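Local coordinates for 450aa long hypothetical fmu protein (Pyrococcus horikoshii, PDB 2YXL) that probably methylates carbon 5 of cytosines in RNA with S-adenosyl-L-methionine as methyl donor, as expected of an RsmB/NOP-family enzyme, at residues Ile10-Ala21 with Ala38-Leu49; Val379-Cys390 with Ile439-Lys448. One frame throughout, in Å; residues are numbered along the deposited sequence.

Contact 1 (Ile10-Ala21 with Ala38-Leu49); sequences IPPKGIRAIIEA and AFKKHDVEEAWL
The imidazole of His-42 lies with one face against the backbone of helix 12-24: the carbonyl carbon of Arg-16 sits 4.0 Å above the centre of the His-42 ring, and the N of Ala-17 is offset toward its rim. At the ring's edge, OE2 of Glu-20 comes up beside CE1, the carboxylate plane turned 60° from the ring. Also in the ring plane is Ala-38 O, to which His-42 ND1 makes a weak hydrogen bond of 3.4 Å, which may help to set the ring's rotation. Arg-16 presents a guanidinium edge to CD2 of His-42, its plane 31° from the imidazole, while Pro-12 O, one turn back, stands over a guanidinium face; CB of Arg-16 lies 3.4 Å from His-42 NE2. Phe-39 turns its edge to the carbonyl of Ala-17, and its CE1 lies 4.1 Å from CB of Ala-21. Small residues let the helices close up here, with the methyls of Ala-21 and Ala-38 3.8 Å apart. At the other end CD of the Pro-11 ring rests against CD1 of Leu-49. Lys-13 runs past the His-42 carbonyl to place NZ 3.1 Å from Asp-43 O, nearly in line with that C=O bond; a water links the same NZ to the backbone N of Glu-46. Glu-20 has CG anti to the backbone N (chi1 178°), sending its carboxylate toward His-42 and Lys-41. The contact thus illustrates helix 12-24 packed against the end of helix 32-41, the loop after it and the start of helix 47-75: Lys-13 grips that loop, and the buried Glu-20 charge is answered by Arg-121 and more loosely by Lys-41, in a long salt bridge of 3.8 Å between Glu-20 OE1 and Lys-41 NZ.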
loop_
_atom_site.group_PDB
_atom_site.type_symbol
_atom_site.label_atom_id
_atom_site.label_comp_id
_atom_site.label_asym_id
_atom_site.label_seq_id
_atom_site.Cartn_x
_atom_site.Cartn_y
_atom_site.Cartn_z
ATOM N N ILE A 10 -1.503 12.525 25.608
ATOM C CA ILE A 10 -2.512 11.699 24.944
ATOM C C ILE A 10 -3.608 11.319 25.945
ATOM O O ILE A 10 -3.313 10.750 26.997
ATOM C CB ILE A 10 -1.890 10.420 24.296
ATOM C CG1 ILE A 10 -0.683 10.782 23.422
ATOM C CG2 ILE A 10 -2.934 9.659 23.469
ATOM C CD1 ILE A 10 0.148 9.594 22.968
ATOM N N PRO A 11 -4.876 11.651 25.624
ATOM C CA PRO A 11 -6.033 11.284 26.450
ATOM C C PRO A 11 -6.299 9.767 26.442
ATOM O O PRO A 11 -5.810 9.071 25.550
ATOM C CB PRO A 11 -7.188 12.040 25.783
ATOM C CG PRO A 11 -6.760 12.211 24.372
ATOM C CD PRO A 11 -5.279 12.424 24.434
ATOM N N PRO A 12 -7.069 9.258 27.429
ATOM C CA PRO A 12 -7.339 7.817 27.551
ATOM C C PRO A 12 -7.895 7.172 26.282
ATOM O O PRO A 12 -7.455 6.079 25.909
ATOM C CB PRO A 12 -8.374 7.748 28.680
ATOM C CG PRO A 12 -8.122 8.964 29.489
ATOM C CD PRO A 12 -7.730 10.024 28.505
ATOM N N LYS A 13 -8.839 7.843 25.621
ATOM C CA LYS A 13 -9.417 7.337 24.373
ATOM C C LYS A 13 -8.379 7.277 23.252
ATOM O O LYS A 13 -8.474 6.438 22.354
ATOM C CB LYS A 13 -10.644 8.158 23.946
ATOM C CG LYS A 13 -10.356 9.581 23.471
ATOM C CD LYS A 13 -11.612 10.240 22.926
ATOM C CE LYS A 13 -11.346 11.671 22.482
ATOM N NZ LYS A 13 -12.611 12.419 22.217
ATOM N N GLY A 14 -7.393 8.170 23.323
ATOM C CA GLY A 14 -6.292 8.207 22.366
ATOM C C GLY A 14 -5.344 7.040 22.550
ATOM O O GLY A 14 -4.852 6.476 21.571
ATOM N N ILE A 15 -5.089 6.683 23.810
ATOM C CA ILE A 15 -4.232 5.546 24.149
ATOM C C ILE A 15 -4.857 4.239 23.670
ATOM O O ILE A 15 -4.174 3.394 23.101
ATOM C CB ILE A 15 -3.922 5.489 25.674
ATOM C CG1 ILE A 15 -2.971 6.626 26.082
ATOM C CG2 ILE A 15 -3.353 4.123 26.083
ATOM C CD1 ILE A 15 -1.566 6.563 25.469
ATOM N N ARG A 16 -6.159 4.090 23.887
ATOM C CA ARG A 16 -6.881 2.904 23.440
ATOM C C ARG A 16 -6.963 2.859 21.919
ATOM O O ARG A 16 -7.050 1.781 21.326
ATOM C CB ARG A 16 -8.283 2.854 24.052
ATOM C CG ARG A 16 -8.306 2.707 25.572
ATOM C CD ARG A 16 -9.724 2.531 26.098
ATOM N NE ARG A 16 -10.496 3.766 25.985
ATOM C CZ ARG A 16 -10.738 4.603 26.989
ATOM N NH1 ARG A 16 -10.284 4.348 28.213
ATOM N NH2 ARG A 16 -11.443 5.701 26.765
ATOM N N ALA A 17 -6.911 4.037 21.298
ATOM C CA ALA A 17 -7.027 4.173 19.849
ATOM C C ALA A 17 -5.841 3.600 19.067
ATOM O O ALA A 17 -6.049 2.797 18.153
ATOM C CB ALA A 17 -7.280 5.635 19.464
ATOM N N ILE A 18 -4.612 3.998 19.408
ATOM C CA ILE A 18 -3.440 3.498 18.670
ATOM C C ILE A 18 -3.186 2.031 18.951
ATOM O O ILE A 18 -2.744 1.310 18.065
ATOM C CB ILE A 18 -2.103 4.256 18.941
ATOM C CG1 ILE A 18 -2.241 5.309 20.031
ATOM C CG2 ILE A 18 -1.497 4.784 17.630
ATOM C CD1 ILE A 18 -1.910 4.777 21.394
ATOM N N ILE A 19 -3.449 1.597 20.183
ATOM C CA ILE A 19 -3.311 0.187 20.535
ATOM C C ILE A 19 -4.219 -0.654 19.641
ATOM O O ILE A 19 -3.761 -1.621 19.033
ATOM C CB ILE A 19 -3.591 -0.092 22.037
ATOM C CG1 ILE A 19 -2.524 0.578 22.910
ATOM C CG2 ILE A 19 -3.635 -1.608 22.308
ATOM C CD1 ILE A 19 -2.838 0.589 24.396
ATOM N N GLU A 20 -5.491 -0.265 19.541
ATOM C CA GLU A 20 -6.439 -0.968 18.679
ATOM C C GLU A 20 -6.057 -0.861 17.198
ATOM O O GLU A 20 -6.218 -1.823 16.447
ATOM C CB GLU A 20 -7.881 -0.506 18.933
ATOM C CG GLU A 20 -8.926 -1.179 18.032
ATOM C CD GLU A 20 -10.151 -1.709 18.778
ATOM O OE1 GLU A 20 -10.807 -2.631 18.244
ATOM O OE2 GLU A 20 -10.462 -1.222 19.887
ATOM N N ALA A 21 -5.532 0.292 16.788
ATOM C CA ALA A 21 -5.102 0.488 15.402
ATOM C C ALA A 21 -3.900 -0.388 15.058
ATOM O O ALA A 21 -3.838 -0.969 13.973
ATOM C CB ALA A 21 -4.790 1.959 15.132
ATOM N N ALA A 38 -10.354 1.888 14.022
ATOM C CA ALA A 38 -10.025 2.082 15.436
ATOM C C ALA A 38 -10.316 3.501 15.915
ATOM O O ALA A 38 -10.780 3.702 17.040
ATOM C CB ALA A 38 -8.570 1.725 15.698
ATOM N N PHE A 39 -10.037 4.473 15.051
ATOM C CA PHE A 39 -10.223 5.886 15.374
ATOM C C PHE A 39 -11.703 6.260 15.500
ATOM O O PHE A 39 -12.074 7.036 16.381
ATOM C CB PHE A 39 -9.504 6.765 14.342
ATOM C CG PHE A 39 -8.003 6.840 14.535
ATOM C CD1 PHE A 39 -7.313 5.848 15.235
ATOM C CD2 PHE A 39 -7.278 7.897 13.997
ATOM C CE1 PHE A 39 -5.931 5.917 15.405
ATOM C CE2 PHE A 39 -5.896 7.976 14.161
ATOM C CZ PHE A 39 -5.222 6.985 14.866
ATOM N N LYS A 40 -12.537 5.691 14.630
ATOM C CA LYS A 40 -13.986 5.907 14.672
ATOM C C LYS A 40 -14.629 5.158 15.836
ATOM O O LYS A 40 -15.639 5.603 16.388
ATOM C CB LYS A 40 -14.647 5.485 13.354
ATOM C CG LYS A 40 -14.115 6.196 12.113
ATOM C CD LYS A 40 -14.600 7.640 12.003
ATOM C CE LYS A 40 -13.651 8.473 11.153
ATOM N NZ LYS A 40 -13.323 7.813 9.860
ATOM N N LYS A 41 -14.037 4.020 16.194
ATOM C CA LYS A 41 -14.497 3.205 17.316
ATOM C C LYS A 41 -14.282 3.940 18.638
ATOM O O LYS A 41 -15.146 3.915 19.516
ATOM C CB LYS A 41 -13.749 1.869 17.332
ATOM C CG LYS A 41 -14.463 0.729 18.043
ATOM C CD LYS A 41 -13.485 -0.400 18.342
ATOM C CE LYS A 41 -14.189 -1.703 18.703
ATOM N NZ LYS A 41 -14.547 -2.491 17.491
ATOM N N HIS A 42 -13.132 4.600 18.763
ATOM C CA HIS A 42 -12.746 5.280 20.001
ATOM C C HIS A 42 -12.998 6.789 19.998
ATOM O O HIS A 42 -12.523 7.506 20.885
ATOM C CB HIS A 42 -11.289 4.970 20.346
ATOM C CG HIS A 42 -11.094 3.609 20.935
ATOM N ND1 HIS A 42 -10.642 2.537 20.197
ATOM C CD2 HIS A 42 -11.312 3.142 22.186
ATOM C CE1 HIS A 42 -10.578 1.470 20.972
ATOM N NE2 HIS A 42 -10.979 1.809 22.184
ATOM N N ASP A 43 -13.747 7.253 18.997
ATOM C CA ASP A 43 -14.177 8.651 18.883
ATOM C C ASP A 43 -13.030 9.674 18.847
ATOM O O ASP A 43 -12.955 10.570 19.692
ATOM C CB ASP A 43 -15.201 8.998 19.976
ATOM C CG ASP A 43 -16.592 8.486 19.654
ATOM O OD1 ASP A 43 -17.025 7.502 20.289
ATOM O OD2 ASP A 43 -17.249 9.064 18.759
ATOM N N VAL A 44 -12.144 9.527 17.867
ATOM C CA VAL A 44 -11.088 10.509 17.641
ATOM C C VAL A 44 -11.616 11.548 16.654
ATOM O O VAL A 44 -11.410 11.441 15.443
ATOM C CB VAL A 44 -9.774 9.858 17.131
ATOM C CG1 VAL A 44 -8.646 10.882 17.087
ATOM C CG2 VAL A 44 -9.380 8.683 18.020
ATOM N N GLU A 45 -12.322 12.538 17.192
ATOM C CA GLU A 45 -12.952 13.581 16.387
ATOM C C GLU A 45 -11.978 14.725 16.121
ATOM O O GLU A 45 -11.947 15.277 15.021
ATOM C CB GLU A 45 -14.208 14.120 17.088
ATOM C CG GLU A 45 -15.235 13.059 17.498
ATOM C CD GLU A 45 -16.392 13.635 18.309
ATOM O OE1 GLU A 45 -16.685 13.093 19.398
ATOM O OE2 GLU A 45 -17.007 14.630 17.863
ATOM N N GLU A 46 -11.191 15.071 17.139
ATOM C CA GLU A 46 -10.229 16.173 17.082
ATOM C C GLU A 46 -9.152 15.929 16.031
ATOM O O GLU A 46 -8.563 14.848 15.978
ATOM C CB GLU A 46 -9.592 16.385 18.462
ATOM C CG GLU A 46 -8.430 17.378 18.506
ATOM C CD GLU A 46 -7.686 17.373 19.835
ATOM O OE1 GLU A 46 -7.776 16.375 20.587
ATOM O OE2 GLU A 46 -7.001 18.375 20.128
ATOM N N ALA A 47 -8.909 16.944 15.202
ATOM C CA ALA A 47 -7.904 16.878 14.143
ATOM C C ALA A 47 -6.481 16.842 14.696
ATOM O O ALA A 47 -5.602 16.214 14.103
ATOM C CB ALA A 47 -8.071 18.047 13.174
ATOM N N TRP A 48 -6.264 17.518 15.826
ATOM C CA TRP A 48 -4.955 17.551 16.482
ATOM C C TRP A 48 -4.566 16.176 17.019
ATOM O O TRP A 48 -3.417 15.752 16.875
ATOM C CB TRP A 48 -4.938 18.586 17.596
ATOM N N LEU A 49 -5.528 15.491 17.635
ATOM C CA LEU A 49 -5.318 14.137 18.132
ATOM C C LEU A 49 -5.193 13.154 16.972
ATOM O O LEU A 49 -4.322 12.282 16.986
ATOM C CB LEU A 49 -6.449 13.715 19.079
ATOM C CG LEU A 49 -6.291 12.372 19.803
ATOM C CD1 LEU A 49 -5.072 12.376 20.716
ATOM C CD2 LEU A 49 -7.547 12.030 20.589
HETATM O O HOH W 1 -11.383 13.981 19.770
#

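Contact 2 (Val379-Cys390 with Ile439-Lys448); sequences VKPGGRLLYTTC and IGFFYALLEK
Phe-441 lays its ring under the end of strand 383-389, with Thr-389 O 3.5 Å above the centre of one face of the Phe-441 ring. Its CE1 nestles 3.6 Å from CB of Thr-388, and its CD2 3.8 Å from CB of Cys-390, so the ring fills the hollow below three successive residues. Replacing Phe-441 by an alanine would take away the ring and would probably leave a gap beside Thr-388 and under the Thr-389 carbonyl, with Cys-390, the predicted nucleophile, freer to shift. Further along, Leu-386 has CG anti to the backbone N (chi1 175°), bringing CD1 to the Ala-444 carbonyl, and CD1 of Leu-445 fills in beside Leu-386 CB at 3.9 Å. On the other face, Leu-385 and Leu-446 lie side by side, the small Ala-444, its CB against Tyr-387 CB, makes room for Ile-401, and the ring edges of Tyr-387 and Phe-442 meet. At the far end Lys-448 NZ bonds Val-379 O at 3.1 Å and also pairs with Glu-329; Arg-384 NE and Glu-447 OE2 form a salt bridge whose hydrogen bond is weak. Strand 441-447 is the antiparallel partner of 383-389, as the last strand is in the Rossmann-like sheet of class I methyltransferases; parallel strand 331-337, whose Asp-337 bonds Thr-388 OG1, flanks 383-389, helix 398-407 covers the Tyr-387 face, and helix 246-255 the Phe-441 face.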
loop_
_atom_site.group_PDB
_atom_site.type_symbol
_atom_site.label_atom_id
_atom_site.label_comp_id
_atom_site.label_asym_id
_atom_site.label_seq_id
_atom_site.Cartn_x
_atom_site.Cartn_y
_atom_site.Cartn_z
ATOM N N VAL A 379 -4.434 -12.467 -25.570
ATOM C CA VAL A 379 -4.209 -11.329 -26.462
ATOM C C VAL A 379 -4.462 -11.683 -27.929
ATOM O O VAL A 379 -3.985 -12.708 -28.417
ATOM C CB VAL A 379 -2.765 -10.774 -26.314
ATOM C CG1 VAL A 379 -2.614 -9.453 -27.045
ATOM C CG2 VAL A 379 -2.402 -10.593 -24.852
ATOM N N LYS A 380 -5.217 -10.823 -28.613
ATOM C CA LYS A 380 -5.420 -10.912 -30.061
ATOM C C LYS A 380 -4.111 -10.601 -30.798
ATOM O O LYS A 380 -3.255 -9.903 -30.253
ATOM C CB LYS A 380 -6.507 -9.929 -30.510
ATOM C CG LYS A 380 -7.903 -10.241 -30.003
ATOM C CD LYS A 380 -8.896 -9.199 -30.486
ATOM C CE LYS A 380 -10.281 -9.443 -29.914
ATOM N NZ LYS A 380 -11.285 -8.490 -30.464
ATOM N N PRO A 381 -3.946 -11.124 -32.032
ATOM C CA PRO A 381 -2.757 -10.822 -32.844
ATOM C C PRO A 381 -2.368 -9.336 -32.864
ATOM O O PRO A 381 -1.191 -9.011 -32.704
ATOM C CB PRO A 381 -3.166 -11.293 -34.239
ATOM C CG PRO A 381 -4.089 -12.423 -33.977
ATOM C CD PRO A 381 -4.851 -12.060 -32.730
ATOM N N GLY A 382 -3.344 -8.448 -33.045
ATOM C CA GLY A 382 -3.084 -7.005 -33.014
ATOM C C GLY A 382 -3.022 -6.393 -31.619
ATOM O O GLY A 382 -2.655 -5.227 -31.467
ATOM N N GLY A 383 -3.360 -7.185 -30.605
ATOM C CA GLY A 383 -3.550 -6.685 -29.245
ATOM C C GLY A 383 -2.307 -6.309 -28.461
ATOM O O GLY A 383 -1.183 -6.481 -28.937
ATOM N N ARG A 384 -2.522 -5.800 -27.247
ATOM C CA ARG A 384 -1.439 -5.359 -26.364
ATOM C C ARG A 384 -1.577 -5.881 -24.934
ATOM O O ARG A 384 -2.682 -6.023 -24.412
ATOM C CB ARG A 384 -1.330 -3.830 -26.349
ATOM C CG ARG A 384 -0.703 -3.233 -27.602
ATOM C CD ARG A 384 -0.368 -1.766 -27.417
ATOM N NE ARG A 384 0.281 -1.198 -28.598
ATOM C CZ ARG A 384 0.816 0.019 -28.653
ATOM N NH1 ARG A 384 0.793 0.814 -27.591
ATOM N NH2 ARG A 384 1.384 0.442 -29.774
ATOM N N LEU A 385 -0.436 -6.159 -24.311
ATOM C CA LEU A 385 -0.377 -6.629 -22.938
ATOM C C LEU A 385 0.454 -5.647 -22.120
ATOM O O LEU A 385 1.575 -5.308 -22.506
ATOM C CB LEU A 385 0.273 -8.020 -22.884
ATOM C CG LEU A 385 0.065 -8.986 -21.703
ATOM C CD1 LEU A 385 1.019 -10.163 -21.820
ATOM C CD2 LEU A 385 0.222 -8.341 -20.339
ATOM N N LEU A 386 -0.092 -5.181 -21.001
ATOM C CA LEU A 386 0.701 -4.407 -20.051
ATOM C C LEU A 386 0.888 -5.180 -18.758
ATOM O O LEU A 386 -0.078 -5.627 -18.137
ATOM C CB LEU A 386 0.096 -3.025 -19.771
ATOM C CG LEU A 386 0.799 -2.184 -18.690
ATOM C CD1 LEU A 386 2.195 -1.713 -19.109
ATOM C CD2 LEU A 386 -0.062 -1.000 -18.283
ATOM N N TYR A 387 2.150 -5.341 -18.378
ATOM C CA TYR A 387 2.506 -5.982 -17.130
ATOM C C TYR A 387 3.012 -4.915 -16.163
ATOM O O TYR A 387 3.911 -4.136 -16.496
ATOM C CB TYR A 387 3.569 -7.053 -17.386
ATOM C CG TYR A 387 4.113 -7.729 -16.148
ATOM C CD1 TYR A 387 3.445 -8.809 -15.565
ATOM C CD2 TYR A 387 5.312 -7.309 -15.577
ATOM C CE1 TYR A 387 3.954 -9.448 -14.433
ATOM C CE2 TYR A 387 5.829 -7.940 -14.444
ATOM C CZ TYR A 387 5.146 -9.006 -13.881
ATOM O OH TYR A 387 5.656 -9.617 -12.760
ATOM N N THR A 388 2.412 -4.867 -14.979
ATOM C CA THR A 388 2.850 -3.946 -13.936
ATOM C C THR A 388 2.904 -4.639 -12.591
ATOM O O THR A 388 2.107 -5.536 -12.312
ATOM C CB THR A 388 1.930 -2.698 -13.789
ATOM O OG1 THR A 388 0.596 -3.105 -13.459
ATOM C CG2 THR A 388 1.915 -1.855 -15.049
ATOM N N THR A 389 3.871 -4.224 -11.778
ATOM C CA THR A 389 3.902 -4.529 -10.353
ATOM C C THR A 389 4.201 -3.237 -9.595
ATOM O O THR A 389 4.698 -2.264 -10.173
ATOM C CB THR A 389 4.997 -5.562 -9.987
ATOM O OG1 THR A 389 6.286 -4.936 -10.042
ATOM C CG2 THR A 389 4.963 -6.779 -10.918
ATOM N N CYS A 390 3.893 -3.228 -8.303
ATOM C CA CYS A 390 4.372 -2.164 -7.430
ATOM C C CYS A 390 5.525 -2.704 -6.585
ATOM O O CYS A 390 5.579 -2.514 -5.373
ATOM C CB CYS A 390 3.243 -1.588 -6.578
ATOM S SG CYS A 390 2.257 -2.829 -5.752
ATOM N N ILE A 439 4.736 5.807 -5.521
ATOM C CA ILE A 439 5.237 4.473 -5.156
ATOM C C ILE A 439 6.200 3.901 -6.203
ATOM O O ILE A 439 6.143 4.274 -7.375
ATOM C CB ILE A 439 4.082 3.465 -4.935
ATOM C CG1 ILE A 439 3.135 3.448 -6.148
ATOM C CG2 ILE A 439 3.343 3.781 -3.629
ATOM C CD1 ILE A 439 2.161 2.281 -6.179
ATOM N N GLY A 440 7.087 3.007 -5.769
ATOM C CA GLY A 440 7.935 2.239 -6.685
ATOM C C GLY A 440 7.061 1.394 -7.596
ATOM O O GLY A 440 6.168 0.690 -7.127
ATOM N N PHE A 441 7.306 1.469 -8.897
ATOM C CA PHE A 441 6.421 0.837 -9.870
ATOM C C PHE A 441 7.185 0.363 -11.102
ATOM O O PHE A 441 8.273 0.865 -11.399
ATOM C CB PHE A 441 5.332 1.826 -10.284
ATOM C CG PHE A 441 3.978 1.207 -10.477
ATOM C CD1 PHE A 441 3.509 0.915 -11.753
ATOM C CD2 PHE A 441 3.162 0.937 -9.385
ATOM C CE1 PHE A 441 2.250 0.357 -11.940
ATOM C CE2 PHE A 441 1.898 0.376 -9.559
ATOM C CZ PHE A 441 1.442 0.083 -10.842
ATOM N N PHE A 442 6.608 -0.605 -11.810
ATOM C CA PHE A 442 7.220 -1.157 -13.012
ATOM C C PHE A 442 6.190 -1.315 -14.118
ATOM O O PHE A 442 5.053 -1.709 -13.862
ATOM C CB PHE A 442 7.882 -2.498 -12.702
ATOM C CG PHE A 442 8.551 -3.136 -13.890
ATOM C CD1 PHE A 442 9.779 -2.665 -14.351
ATOM C CD2 PHE A 442 7.956 -4.212 -14.542
ATOM C CE1 PHE A 442 10.400 -3.251 -15.438
ATOM C CE2 PHE A 442 8.571 -4.807 -15.634
ATOM C CZ PHE A 442 9.795 -4.324 -16.085
ATOM N N TYR A 443 6.607 -1.000 -15.343
ATOM C CA TYR A 443 5.745 -1.058 -16.522
ATOM C C TYR A 443 6.426 -1.837 -17.644
ATOM O O TYR A 443 7.601 -1.601 -17.952
ATOM C CB TYR A 443 5.430 0.354 -17.039
ATOM C CG TYR A 443 4.917 1.331 -16.006
ATOM C CD1 TYR A 443 5.792 1.962 -15.124
ATOM C CD2 TYR A 443 3.559 1.649 -15.934
ATOM C CE1 TYR A 443 5.333 2.862 -14.183
ATOM C CE2 TYR A 443 3.086 2.555 -14.994
ATOM C CZ TYR A 443 3.982 3.158 -14.123
ATOM O OH TYR A 443 3.539 4.051 -13.182
ATOM N N ALA A 444 5.683 -2.753 -18.262
ATOM C CA ALA A 444 6.152 -3.451 -19.455
ATOM C C ALA A 444 5.012 -3.602 -20.447
ATOM O O ALA A 444 4.060 -4.347 -20.199
ATOM C CB ALA A 444 6.727 -4.801 -19.095
ATOM N N LEU A 445 5.104 -2.879 -21.560
ATOM C CA LEU A 445 4.083 -2.932 -22.597
ATOM C C LEU A 445 4.506 -3.880 -23.717
ATOM O O LEU A 445 5.616 -3.789 -24.248
ATOM C CB LEU A 445 3.764 -1.531 -23.139
ATOM C CG LEU A 445 2.530 -1.370 -24.041
ATOM C CD1 LEU A 445 1.230 -1.693 -23.301
ATOM C CD2 LEU A 445 2.471 0.033 -24.636
ATOM N N LEU A 446 3.600 -4.787 -24.060
ATOM C CA LEU A 446 3.885 -5.877 -24.981
ATOM C C LEU A 446 2.785 -5.962 -26.026
ATOM O O LEU A 446 1.617 -5.738 -25.717
ATOM C CB LEU A 446 3.968 -7.199 -24.206
ATOM C CG LEU A 446 4.867 -7.210 -22.961
ATOM C CD1 LEU A 446 4.303 -8.098 -21.855
ATOM C CD2 LEU A 446 6.292 -7.606 -23.323
ATOM N N GLU A 447 3.160 -6.269 -27.263
ATOM C CA GLU A 447 2.172 -6.563 -28.299
ATOM C C GLU A 447 2.597 -7.746 -29.158
ATOM O O GLU A 447 3.793 -8.004 -29.328
ATOM C CB GLU A 447 1.862 -5.327 -29.160
ATOM C CG GLU A 447 2.888 -4.966 -30.231
ATOM C CD GLU A 447 2.310 -4.070 -31.322
ATOM O OE1 GLU A 447 2.883 -4.036 -32.434
ATOM O OE2 GLU A 447 1.280 -3.403 -31.078
ATOM N N LYS A 448 1.610 -8.469 -29.681
ATOM C CA LYS A 448 1.868 -9.553 -30.620
ATOM C C LYS A 448 2.264 -8.989 -31.976
ATOM O O LYS A 448 3.239 -9.432 -32.579
ATOM C CB LYS A 448 0.646 -10.461 -30.762
ATOM C CG LYS A 448 0.413 -11.394 -29.592
ATOM C CD LYS A 448 -0.603 -12.466 -29.953
ATOM C CE LYS A 448 -0.720 -13.509 -28.855
ATOM N NZ LYS A 448 -1.677 -14.589 -29.220
#

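Overall arrangement
The two contacts follow one another along the chain, contact 1 closing long before contact 2 opens, and lie on opposite sides of the chain's centre. Their own centres are 43 Å apart and their nearest atoms about 20 Å, so they do not touch. Contact 1 belongs to the all-helical N-terminal region, where helices 12-24, 32-41 and 47-75 meet; contact 2 joins two strands of the mixed sheet in the class I methyltransferase fold, and they share no helix, strand or sheet. Contact 2 holds the predicted nucleophile and lies near the bound sinefungin; contact 1 lies away from the annotated sites, in a distinct helical region. The pair illustrates modular construction.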